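Local coordinates for protein nicotinate phosphoribosyltransferase (Porphyromonas gingivalis, PDB 2IM5) that probably catalyses the ATP-driven joining of nicotinate to phosphoribosyl diphosphate, giving nicotinate ribonucleotide and diphosphate on the way to NAD, at residues E153-E157 against H158-F162; E280-I283 against E284-R288; R312-E315 against I316-L319. All blocks are in the same frame, centred on the assembly; numbering follows the deposited sequence.

Interaction 1. Residues E153-E157 against H158-F162; sequences ELMRE and HRATF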
ATOM      1  N   GLU A 153     -17.935  15.435   6.173  1.00 32.64           N
ATOM      2  CA  GLU A 153     -19.180  16.029   5.694  1.00 34.27           C
ATOM      3  C   GLU A 153     -19.074  16.385   4.216  1.00 33.33           C
ATOM      4  O   GLU A 153     -20.023  16.198   3.451  1.00 33.71           O
ATOM      5  CB  GLU A 153     -19.533  17.267   6.528  1.00 37.59           C
ATOM      6  CG  GLU A 153     -19.714  16.955   8.021  1.00 45.62           C
ATOM      7  CD  GLU A 153     -20.015  18.189   8.881  1.00 50.34           C
ATOM      8  OE1 GLU A 153     -19.284  19.199   8.768  1.00 52.35           O
ATOM      9  OE2 GLU A 153     -20.977  18.141   9.686  1.00 54.75           O
ATOM     10  N   LEU A 154     -17.909  16.878   3.807  1.00 31.17           N
ATOM     11  CA  LEU A 154     -17.695  17.239   2.413  1.00 31.51           C
ATOM     12  C   LEU A 154     -17.805  16.019   1.495  1.00 32.14           C
ATOM     13  O   LEU A 154     -18.503  16.061   0.478  1.00 32.65           O
ATOM     14  CB  LEU A 154     -16.316  17.882   2.244  1.00 31.90           C
ATOM     15  CG  LEU A 154     -15.966  18.370   0.833  1.00 32.53           C
ATOM     16  CD1 LEU A 154     -16.832  19.572   0.464  1.00 32.97           C
ATOM     17  CD2 LEU A 154     -14.496  18.753   0.777  1.00 31.84           C
ATOM     18  N   MET A 155     -17.111  14.937   1.848  1.00 30.33           N
ATOM     19  CA  MET A 155     -17.148  13.722   1.039  1.00 28.89           C
ATOM     20  C   MET A 155     -18.580  13.184   0.983  1.00 30.08           C
ATOM     21  O   MET A 155     -19.039  12.727  -0.067  1.00 28.65           O
ATOM     22  CB  MET A 155     -16.215  12.652   1.626  1.00 27.33           C
ATOM     23  CG  MET A 155     -14.718  13.010   1.623  1.00 26.83           C
ATOM     24  SD  MET A 155     -13.966  13.202  -0.034  1.00 22.92           S
ATOM     25  CE  MET A 155     -13.612  11.553  -0.416  1.00 28.28           C
ATOM     26  N   ARG A 156     -19.277  13.244   2.117  1.00 30.59           N
ATOM     27  CA  ARG A 156     -20.657  12.769   2.206  1.00 32.34           C
ATOM     28  C   ARG A 156     -21.544  13.566   1.255  1.00 33.64           C
ATOM     29  O   ARG A 156     -22.292  13.002   0.462  1.00 33.80           O
ATOM     30  CB  ARG A 156     -21.177  12.926   3.640  1.00 31.53           C
ATOM     31  CG  ARG A 156     -22.580  12.385   3.873  1.00 32.22           C
ATOM     32  CD  ARG A 156     -23.035  12.711   5.286  1.00 32.84           C
ATOM     33  NE  ARG A 156     -23.170  14.156   5.474  1.00 33.96           N
ATOM     34  CZ  ARG A 156     -23.038  14.783   6.640  1.00 34.63           C
ATOM     35  NH1 ARG A 156     -22.760  14.106   7.750  1.00 34.68           N
ATOM     36  NH2 ARG A 156     -23.180  16.098   6.694  1.00 35.32           N
ATOM     37  N   GLU A 157     -21.436  14.887   1.339  1.00 35.39           N
ATOM     38  CA  GLU A 157     -22.218  15.794   0.509  1.00 37.31           C
ATOM     39  C   GLU A 157     -22.022  15.526  -0.977  1.00 36.91           C
ATOM     40  O   GLU A 157     -22.992  15.481  -1.734  1.00 36.82           O
ATOM     41  CB  GLU A 157     -21.835  17.242   0.822  1.00 40.54           C
ATOM     42  CG  GLU A 157     -22.550  18.284  -0.022  1.00 47.18           C
ATOM     43  CD  GLU A 157     -21.896  19.663   0.064  1.00 51.15           C
ATOM     44  OE1 GLU A 157     -21.716  20.171   1.196  1.00 52.66           O
ATOM     45  OE2 GLU A 157     -21.567  20.238  -1.001  1.00 52.66           O
ATOM     46  N   HIS A 158     -20.771  15.359  -1.401  1.00 36.36           N
ATOM     47  CA  HIS A 158     -20.486  15.095  -2.814  1.00 35.07           C
ATOM     48  C   HIS A 158     -20.560  13.614  -3.183  1.00 34.76           C
ATOM     49  O   HIS A 158     -20.288  13.245  -4.326  1.00 35.55           O
ATOM     50  CB  HIS A 158     -19.109  15.643  -3.204  1.00 33.63           C
ATOM     51  CG  HIS A 158     -19.028  17.138  -3.205  1.00 33.75           C
ATOM     52  ND1 HIS A 158     -19.008  17.886  -2.045  1.00 33.92           N
ATOM     53  CD2 HIS A 158     -18.983  18.027  -4.225  1.00 31.99           C
ATOM     54  CE1 HIS A 158     -18.954  19.167  -2.352  1.00 32.51           C
ATOM     55  NE2 HIS A 158     -18.937  19.280  -3.669  1.00 32.22           N
ATOM     56  N   ARG A 159     -20.926  12.770  -2.221  1.00 36.08           N
ATOM     57  CA  ARG A 159     -21.030  11.333  -2.467  1.00 36.03           C
ATOM     58  C   ARG A 159     -19.749  10.792  -3.090  1.00 34.51           C
ATOM     59  O   ARG A 159     -19.785  10.039  -4.061  1.00 32.52           O
ATOM     60  CB  ARG A 159     -22.214  11.048  -3.387  1.00 39.35           C
ATOM     61  CG  ARG A 159     -23.549  11.434  -2.783  1.00 44.26           C
ATOM     62  CD  ARG A 159     -24.665  11.333  -3.802  1.00 49.62           C
ATOM     63  NE  ARG A 159     -25.955  11.685  -3.214  1.00 54.24           N
ATOM     64  CZ  ARG A 159     -26.600  10.942  -2.318  1.00 56.01           C
ATOM     65  NH1 ARG A 159     -26.078   9.795  -1.900  1.00 56.72           N
ATOM     66  NH2 ARG A 159     -27.766  11.351  -1.834  1.00 57.66           N
ATOM     67  N   ALA A 160     -18.617  11.193  -2.526  1.00 33.93           N
ATOM     68  CA  ALA A 160     -17.323  10.749  -3.015  1.00 32.91           C
ATOM     69  C   ALA A 160     -16.883   9.506  -2.244  1.00 32.50           C
ATOM     70  O   ALA A 160     -16.423   9.608  -1.102  1.00 34.04           O
ATOM     71  CB  ALA A 160     -16.294  11.867  -2.853  1.00 33.60           C
ATOM     72  N   THR A 161     -17.042   8.337  -2.866  1.00 29.66           N
ATOM     73  CA  THR A 161     -16.651   7.069  -2.248  1.00 27.13           C
ATOM     74  C   THR A 161     -15.150   7.067  -1.985  1.00 23.52           C
ATOM     75  O   THR A 161     -14.362   7.204  -2.916  1.00 21.91           O
ATOM     76  CB  THR A 161     -16.980   5.879  -3.165  1.00 26.59           C
ATOM     77  OG1 THR A 161     -18.388   5.852  -3.410  1.00 29.13           O
ATOM     78  CG2 THR A 161     -16.551   4.564  -2.516  1.00 27.52           C
ATOM     79  N   PHE A 162     -14.757   6.905  -0.727  1.00 21.18           N
ATOM     80  CA  PHE A 162     -13.341   6.905  -0.392  1.00 20.74           C
ATOM     81  C   PHE A 162     -12.986   5.916   0.707  1.00 19.67           C
ATOM     82  O   PHE A 162     -13.850   5.467   1.462  1.00 19.20           O
ATOM     83  CB  PHE A 162     -12.903   8.314   0.024  1.00 22.37           C
ATOM     84  CG  PHE A 162     -13.323   8.701   1.419  1.00 21.73           C
ATOM     85  CD1 PHE A 162     -12.430   8.587   2.485  1.00 20.99           C
ATOM     86  CD2 PHE A 162     -14.611   9.158   1.670  1.00 21.50           C
ATOM     87  CE1 PHE A 162     -12.817   8.920   3.781  1.00 21.33           C
ATOM     88  CE2 PHE A 162     -15.009   9.493   2.961  1.00 21.35           C
ATOM     89  CZ  PHE A 162     -14.111   9.374   4.018  1.00 21.26           C
TER
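Leu154 O is gripped twice by His158: the backbone N reaches it over 3.0 Å and the ring ND1 over 3.2 Å. The two N-H groups share this one oxygen from opposite faces of the carbonyl plane, each tilted from it. The second bond runs close to the plane of the imidazole and fixes the rotation of that ring, which chi1 of -68° has placed opposite its own carbonyl carbon. The bond requires the hydrogen on ND1. Leu154 CD1 then meets CE1 of the same ring at 3.5 Å, while the carboxylate of Glu157 runs alongside, its plane 23° from that of the imidazole.

The chain ends its helix here in a Schellman motif. Arg159 takes a positive phi, and two backbone bonds close the turn: Ala160 N donates to Met155 O over 2.9 Å, and Arg159 N to Arg156 O over 3.0 Å. The first is nearly straight; in the second the donor stands above the carbonyl plane.

Past the turn, Ala160 and Phe162 both direct their CB toward the helix, where Met155 meets them. Bent at both chi2 and chi3, this side chain brings its CE to 3.3 Å from Phe162 CD2 and to 3.6 Å from Ala160 CB. Its SD lies 5.0 Å from the centroid of the Phe162 ring, an oblique Met-aromatic contact, while CB and CG have ring atom CE2 as their nearest neighbour. Phe162 already belongs to strand 162-164 of the parallel sheet, bonded through its backbone to Ser190 and Phe192. Helix 310-320 flanks the turn, with Ile314 touching both Leu154 and His158.

Interaction 2. Residues E280-I283 against E284-R288; sequences EIFI and EKAVR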
ATOM      1  N   GLU A 280      -6.245  13.091 -15.170  1.00 30.45           N
ATOM      2  CA  GLU A 280      -6.999  13.321 -16.398  1.00 31.19           C
ATOM      3  C   GLU A 280      -6.387  12.554 -17.566  1.00 30.33           C
ATOM      4  O   GLU A 280      -7.098  12.015 -18.415  1.00 28.60           O
ATOM      5  CB  GLU A 280      -7.046  14.818 -16.714  1.00 34.62           C
ATOM      6  CG  GLU A 280      -7.719  15.162 -18.030  1.00 37.63           C
ATOM      7  CD  GLU A 280      -8.274  16.584 -18.047  1.00 41.97           C
ATOM      8  OE1 GLU A 280      -7.661  17.480 -17.424  1.00 42.98           O
ATOM      9  OE2 GLU A 280      -9.322  16.806 -18.695  1.00 44.18           O
ATOM     10  N   ILE A 281      -5.061  12.505 -17.610  1.00 30.06           N
ATOM     11  CA  ILE A 281      -4.374  11.773 -18.664  1.00 29.36           C
ATOM     12  C   ILE A 281      -4.621  10.272 -18.477  1.00 29.12           C
ATOM     13  O   ILE A 281      -4.836   9.544 -19.446  1.00 28.27           O
ATOM     14  CB  ILE A 281      -2.858  12.069 -18.638  1.00 30.95           C
ATOM     15  CG1 ILE A 281      -2.618  13.501 -19.128  1.00 31.34           C
ATOM     16  CG2 ILE A 281      -2.100  11.071 -19.506  1.00 29.53           C
ATOM     17  CD1 ILE A 281      -1.187  13.960 -19.007  1.00 35.48           C
ATOM     18  N   PHE A 282      -4.606   9.821 -17.226  1.00 27.78           N
ATOM     19  CA  PHE A 282      -4.839   8.413 -16.928  1.00 26.39           C
ATOM     20  C   PHE A 282      -6.251   8.018 -17.370  1.00 26.22           C
ATOM     21  O   PHE A 282      -6.453   6.958 -17.965  1.00 25.60           O
ATOM     22  CB  PHE A 282      -4.693   8.153 -15.427  1.00 26.00           C
ATOM     23  CG  PHE A 282      -4.886   6.715 -15.046  1.00 26.55           C
ATOM     24  CD1 PHE A 282      -3.812   5.825 -15.068  1.00 26.80           C
ATOM     25  CD2 PHE A 282      -6.147   6.244 -14.684  1.00 24.67           C
ATOM     26  CE1 PHE A 282      -3.991   4.479 -14.733  1.00 26.45           C
ATOM     27  CE2 PHE A 282      -6.338   4.908 -14.351  1.00 25.85           C
ATOM     28  CZ  PHE A 282      -5.257   4.021 -14.374  1.00 26.11           C
ATOM     29  N   ILE A 283      -7.229   8.873 -17.077  1.00 25.57           N
ATOM     30  CA  ILE A 283      -8.613   8.591 -17.448  1.00 24.84           C
ATOM     31  C   ILE A 283      -8.759   8.387 -18.957  1.00 24.99           C
ATOM     32  O   ILE A 283      -9.450   7.461 -19.401  1.00 24.51           O
ATOM     33  CB  ILE A 283      -9.548   9.725 -16.977  1.00 24.94           C
ATOM     34  CG1 ILE A 283      -9.547   9.776 -15.445  1.00 25.07           C
ATOM     35  CG2 ILE A 283     -10.952   9.502 -17.512  1.00 25.31           C
ATOM     36  CD1 ILE A 283     -10.234  10.985 -14.856  1.00 26.63           C
ATOM     37  N   GLU A 284      -8.103   9.235 -19.744  1.00 25.90           N
ATOM     38  CA  GLU A 284      -8.161   9.122 -21.206  1.00 27.74           C
ATOM     39  C   GLU A 284      -7.594   7.790 -21.684  1.00 27.17           C
ATOM     40  O   GLU A 284      -8.214   7.103 -22.494  1.00 27.41           O
ATOM     41  CB  GLU A 284      -7.368  10.243 -21.887  1.00 31.20           C
ATOM     42  CG  GLU A 284      -7.895  11.642 -21.647  1.00 39.70           C
ATOM     43  CD  GLU A 284      -9.385  11.754 -21.899  1.00 44.27           C
ATOM     44  OE1 GLU A 284      -9.857  11.289 -22.965  1.00 47.73           O
ATOM     45  OE2 GLU A 284     -10.081  12.313 -21.025  1.00 46.93           O
ATOM     46  N   LYS A 285      -6.406   7.437 -21.195  1.00 26.12           N
ATOM     47  CA  LYS A 285      -5.762   6.183 -21.585  1.00 25.58           C
ATOM     48  C   LYS A 285      -6.645   4.984 -21.266  1.00 24.54           C
ATOM     49  O   LYS A 285      -6.835   4.102 -22.102  1.00 23.62           O
ATOM     50  CB  LYS A 285      -4.419   6.019 -20.868  1.00 27.39           C
ATOM     51  CG  LYS A 285      -3.356   7.032 -21.262  1.00 29.62           C
ATOM     52  CD  LYS A 285      -2.092   6.849 -20.425  1.00 31.05           C
ATOM     53  CE  LYS A 285      -0.973   7.790 -20.862  1.00 31.84           C
ATOM     54  NZ  LYS A 285       0.185   7.733 -19.901  1.00 33.15           N
ATOM     55  N   ALA A 286      -7.190   4.963 -20.054  1.00 23.77           N
ATOM     56  CA  ALA A 286      -8.049   3.870 -19.608  1.00 23.88           C
ATOM     57  C   ALA A 286      -9.286   3.735 -20.493  1.00 24.40           C
ATOM     58  O   ALA A 286      -9.570   2.657 -21.028  1.00 23.96           O
ATOM     59  CB  ALA A 286      -8.471   4.101 -18.164  1.00 21.21           C
ATOM     60  N   VAL A 287     -10.025   4.831 -20.640  1.00 23.94           N
ATOM     61  CA  VAL A 287     -11.229   4.822 -21.459  1.00 23.79           C
ATOM     62  C   VAL A 287     -10.925   4.421 -22.898  1.00 24.25           C
ATOM     63  O   VAL A 287     -11.668   3.636 -23.498  1.00 24.52           O
ATOM     64  CB  VAL A 287     -11.925   6.205 -21.454  1.00 23.98           C
ATOM     65  CG1 VAL A 287     -13.070   6.228 -22.467  1.00 22.06           C
ATOM     66  CG2 VAL A 287     -12.454   6.502 -20.065  1.00 24.68           C
ATOM     67  N   ARG A 288      -9.833   4.936 -23.453  1.00 23.54           N
ATOM     68  CA  ARG A 288      -9.480   4.604 -24.829  1.00 24.64           C
ATOM     69  C   ARG A 288      -9.145   3.121 -25.004  1.00 24.38           C
ATOM     70  O   ARG A 288      -9.596   2.476 -25.957  1.00 24.66           O
ATOM     71  CB  ARG A 288      -8.301   5.461 -25.317  1.00 27.50           C
ATOM     72  CG  ARG A 288      -7.809   5.053 -26.704  1.00 32.86           C
ATOM     73  CD  ARG A 288      -6.912   6.091 -27.383  1.00 38.00           C
ATOM     74  NE  ARG A 288      -5.618   6.266 -26.728  1.00 42.44           N
ATOM     75  CZ  ARG A 288      -5.375   7.156 -25.770  1.00 44.44           C
ATOM     76  NH1 ARG A 288      -6.342   7.964 -25.351  1.00 47.14           N
ATOM     77  NH2 ARG A 288      -4.164   7.239 -25.229  1.00 44.68           N
TER
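Lys285 lies beside Ile281 one turn earlier, both side chains pointing the same way along helix 279-292, the crossover helix of a beta-alpha-beta unit between strands 271-274 and 301-304. Its CB sits 3.7 Å from Phe282 O. With chi1 at -66°, CG turns to the side of the backbone N and comes within 3.4 Å of Ile281 O, the carbonyl that also accepts the bond from Lys285 N at 3.2 Å. From CG onward the chain is fully extended: CD passes the same oxygen at greater range, and CE packs on Ile281 CG2 at 3.7 Å. NZ, still close to this methyl, forms a salt bridge with Asp255 of helix 254-260, so a greasy stem delivers a charge to the neighbouring helix.

The Phe282 ring meets that of His274 at about 60° between planes and touches Ile302. Ile283 packs against Leu319 and Phe304, and its CG2 meets Val287 CG2 at 4.2 Å. Straight backbone bonds link Ala286 N to Phe282 O and Val287 N to Ile283 O, both 3.0 Å long. Glu284, bent at chi2, carries its carboxylate to Arg323, a partner that would probably ease the repulsion from the nearby carboxylate of Glu280. On the way there, Glu284 CG passes 3.3 Å from Glu280 O.

Interaction 3. Residues R312-E315 against I316-L319; sequences RAIE and IQKL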
ATOM      1  N   ARG A 312      -9.400  17.544  -4.010  1.00 31.83           N
ATOM      2  CA  ARG A 312      -8.844  17.016  -5.244  1.00 32.69           C
ATOM      3  C   ARG A 312      -9.670  15.815  -5.718  1.00 30.94           C
ATOM      4  O   ARG A 312      -9.830  15.593  -6.920  1.00 31.69           O
ATOM      5  CB  ARG A 312      -7.389  16.592  -5.036  1.00 36.27           C
ATOM      6  CG  ARG A 312      -6.735  16.053  -6.292  1.00 43.40           C
ATOM      7  CD  ARG A 312      -6.390  17.162  -7.271  1.00 49.30           C
ATOM      8  NE  ARG A 312      -5.288  17.991  -6.777  1.00 55.41           N
ATOM      9  CZ  ARG A 312      -4.732  18.995  -7.457  1.00 58.68           C
ATOM     10  NH1 ARG A 312      -5.170  19.311  -8.674  1.00 59.69           N
ATOM     11  NH2 ARG A 312      -3.728  19.684  -6.923  1.00 59.44           N
ATOM     12  N   ALA A 313     -10.189  15.042  -4.770  1.00 28.55           N
ATOM     13  CA  ALA A 313     -11.006  13.882  -5.106  1.00 27.82           C
ATOM     14  C   ALA A 313     -12.272  14.351  -5.823  1.00 26.62           C
ATOM     15  O   ALA A 313     -12.708  13.747  -6.810  1.00 23.11           O
ATOM     16  CB  ALA A 313     -11.371  13.107  -3.841  1.00 27.46           C
ATOM     17  N   ILE A 314     -12.853  15.437  -5.322  1.00 27.16           N
ATOM     18  CA  ILE A 314     -14.064  15.995  -5.913  1.00 29.38           C
ATOM     19  C   ILE A 314     -13.800  16.455  -7.349  1.00 29.95           C
ATOM     20  O   ILE A 314     -14.644  16.284  -8.225  1.00 29.53           O
ATOM     21  CB  ILE A 314     -14.596  17.175  -5.059  1.00 30.42           C
ATOM     22  CG1 ILE A 314     -15.122  16.638  -3.723  1.00 30.92           C
ATOM     23  CG2 ILE A 314     -15.705  17.919  -5.807  1.00 31.37           C
ATOM     24  CD1 ILE A 314     -15.470  17.706  -2.717  1.00 30.86           C
ATOM     25  N   GLU A 315     -12.625  17.027  -7.589  1.00 31.11           N
ATOM     26  CA  GLU A 315     -12.259  17.487  -8.928  1.00 32.30           C
ATOM     27  C   GLU A 315     -12.136  16.307  -9.895  1.00 32.22           C
ATOM     28  O   GLU A 315     -12.659  16.353 -11.008  1.00 31.92           O
ATOM     29  CB  GLU A 315     -10.933  18.252  -8.882  1.00 35.16           C
ATOM     30  CG  GLU A 315     -11.011  19.613  -8.214  1.00 40.25           C
ATOM     31  CD  GLU A 315      -9.648  20.119  -7.768  1.00 43.81           C
ATOM     32  OE1 GLU A 315      -8.667  19.929  -8.521  1.00 46.08           O
ATOM     33  OE2 GLU A 315      -9.555  20.710  -6.667  1.00 47.20           O
ATOM     34  N   ILE A 316     -11.441  15.252  -9.471  1.00 31.73           N
ATOM     35  CA  ILE A 316     -11.276  14.066 -10.309  1.00 30.47           C
ATOM     36  C   ILE A 316     -12.643  13.447 -10.575  1.00 29.96           C
ATOM     37  O   ILE A 316     -12.915  12.943 -11.662  1.00 30.04           O
ATOM     38  CB  ILE A 316     -10.375  13.010  -9.616  1.00 31.23           C
ATOM     39  CG1 ILE A 316      -8.950  13.553  -9.482  1.00 31.90           C
ATOM     40  CG2 ILE A 316     -10.368  11.708 -10.422  1.00 30.95           C
ATOM     41  CD1 ILE A 316      -8.010  12.646  -8.695  1.00 33.13           C
ATOM     42  N   GLN A 317     -13.501  13.501  -9.566  1.00 29.93           N
ATOM     43  CA  GLN A 317     -14.845  12.961  -9.657  1.00 31.36           C
ATOM     44  C   GLN A 317     -15.587  13.617 -10.833  1.00 31.86           C
ATOM     45  O   GLN A 317     -16.328  12.954 -11.556  1.00 31.80           O
ATOM     46  CB  GLN A 317     -15.555  13.202  -8.318  1.00 31.02           C
ATOM     47  CG  GLN A 317     -16.910  12.545  -8.150  1.00 33.32           C
ATOM     48  CD  GLN A 317     -17.373  12.570  -6.701  1.00 34.60           C
ATOM     49  OE1 GLN A 317     -16.959  13.433  -5.917  1.00 36.23           O
ATOM     50  NE2 GLN A 317     -18.236  11.630  -6.337  1.00 34.66           N
ATOM     51  N   LYS A 318     -15.365  14.912 -11.039  1.00 33.22           N
ATOM     52  CA  LYS A 318     -16.011  15.629 -12.141  1.00 34.48           C
ATOM     53  C   LYS A 318     -15.464  15.133 -13.476  1.00 34.41           C
ATOM     54  O   LYS A 318     -16.215  14.914 -14.423  1.00 34.35           O
ATOM     55  CB  LYS A 318     -15.766  17.134 -12.031  1.00 36.06           C
ATOM     56  CG  LYS A 318     -16.283  17.772 -10.752  1.00 40.62           C
ATOM     57  CD  LYS A 318     -16.019  19.278 -10.743  1.00 43.17           C
ATOM     58  CE  LYS A 318     -16.290  19.883  -9.369  1.00 44.51           C
ATOM     59  NZ  LYS A 318     -17.659  19.546  -8.879  1.00 44.08           N
ATOM     60  N   LEU A 319     -14.146  14.971 -13.547  1.00 34.42           N
ATOM     61  CA  LEU A 319     -13.497  14.478 -14.757  1.00 33.56           C
ATOM     62  C   LEU A 319     -14.043  13.119 -15.195  1.00 32.88           C
ATOM     63  O   LEU A 319     -14.111  12.828 -16.390  1.00 33.19           O
ATOM     64  CB  LEU A 319     -11.991  14.354 -14.527  1.00 35.77           C
ATOM     65  CG  LEU A 319     -11.087  15.564 -14.779  1.00 37.44           C
ATOM     66  CD1 LEU A 319     -11.757  16.843 -14.314  1.00 39.09           C
ATOM     67  CD2 LEU A 319      -9.760  15.346 -14.060  1.00 36.12           C
TER
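Ile316 N donates to Arg312 O over 3.0 Å and Gln317 N to Ala313 O over 2.9 Å, the two shortest of the backbone bonds that run through this turn of helix 310-320. The helix is the crossover of a beta-alpha-beta unit, between strands 301-304 and 325-330 of the parallel sheet. Further on the ladder becomes less regular. Lys318 N is shared: its bond to Ile314 O is 3.2 Å long and bent to 141°, and a weak second one goes to Glu315 O. That oxygen also takes Leu319 N over 3.3 Å, in the carbonyl plane, and thus has two donors of unequal strength.

Exposed Arg312 forms a long salt bridge with Glu315, Arg312 NH1 to Glu315 OE1 3.6 Å. OE1 sits far off the plane of the guanidinium, which leaves an electrostatic attraction without a directed hydrogen bond.

Gln317 has its CG turned opposite the backbone N, chi1 -172°, and an extended chain that carries the amide off the helix. Its NE2 donates to the backbone O of Arg159, just past helix 141-157, while its CB lies close to both Ile314 O and Ala313 O.

The side chains then pack along the helix and against its neighbours. Ile314 and Lys318 run side by side, the lysine bending at chi4 to place its NZ near Ile314 CG2. Ala313 and Ile316 touch Phe328 of the sheet, with Ile316 also reaching Pro279. Ile316 CG1 lies 3.4 Å from Arg312 O, the carbonyl that its own backbone N uses. Leu319 also touches Glu280 of helix 279-292, and its CD1 comes to 3.5 Å from Glu315 O.

In the fold
Interactions 1, 2 and 3 follow one another along the chain, but in space interaction 3 stands in the middle. Its centre is 11 Å from that of interaction 1 and 14 Å from that of interaction 2, and it touches both, whereas the outer two are 23 Å apart between centres. Helix 310-320 thus lies between the end of helix 141-157 and helix 279-292. All three contacts bear on one parallel sheet: interaction 1 leads into strand 162-164, which neighbours 325-330, with 301-304 and 271-274 next in order. They illustrate how local helical contacts form part of the helical layer outside the parallel sheet of the alpha/beta domain, consistent with a family related to the TIM barrels.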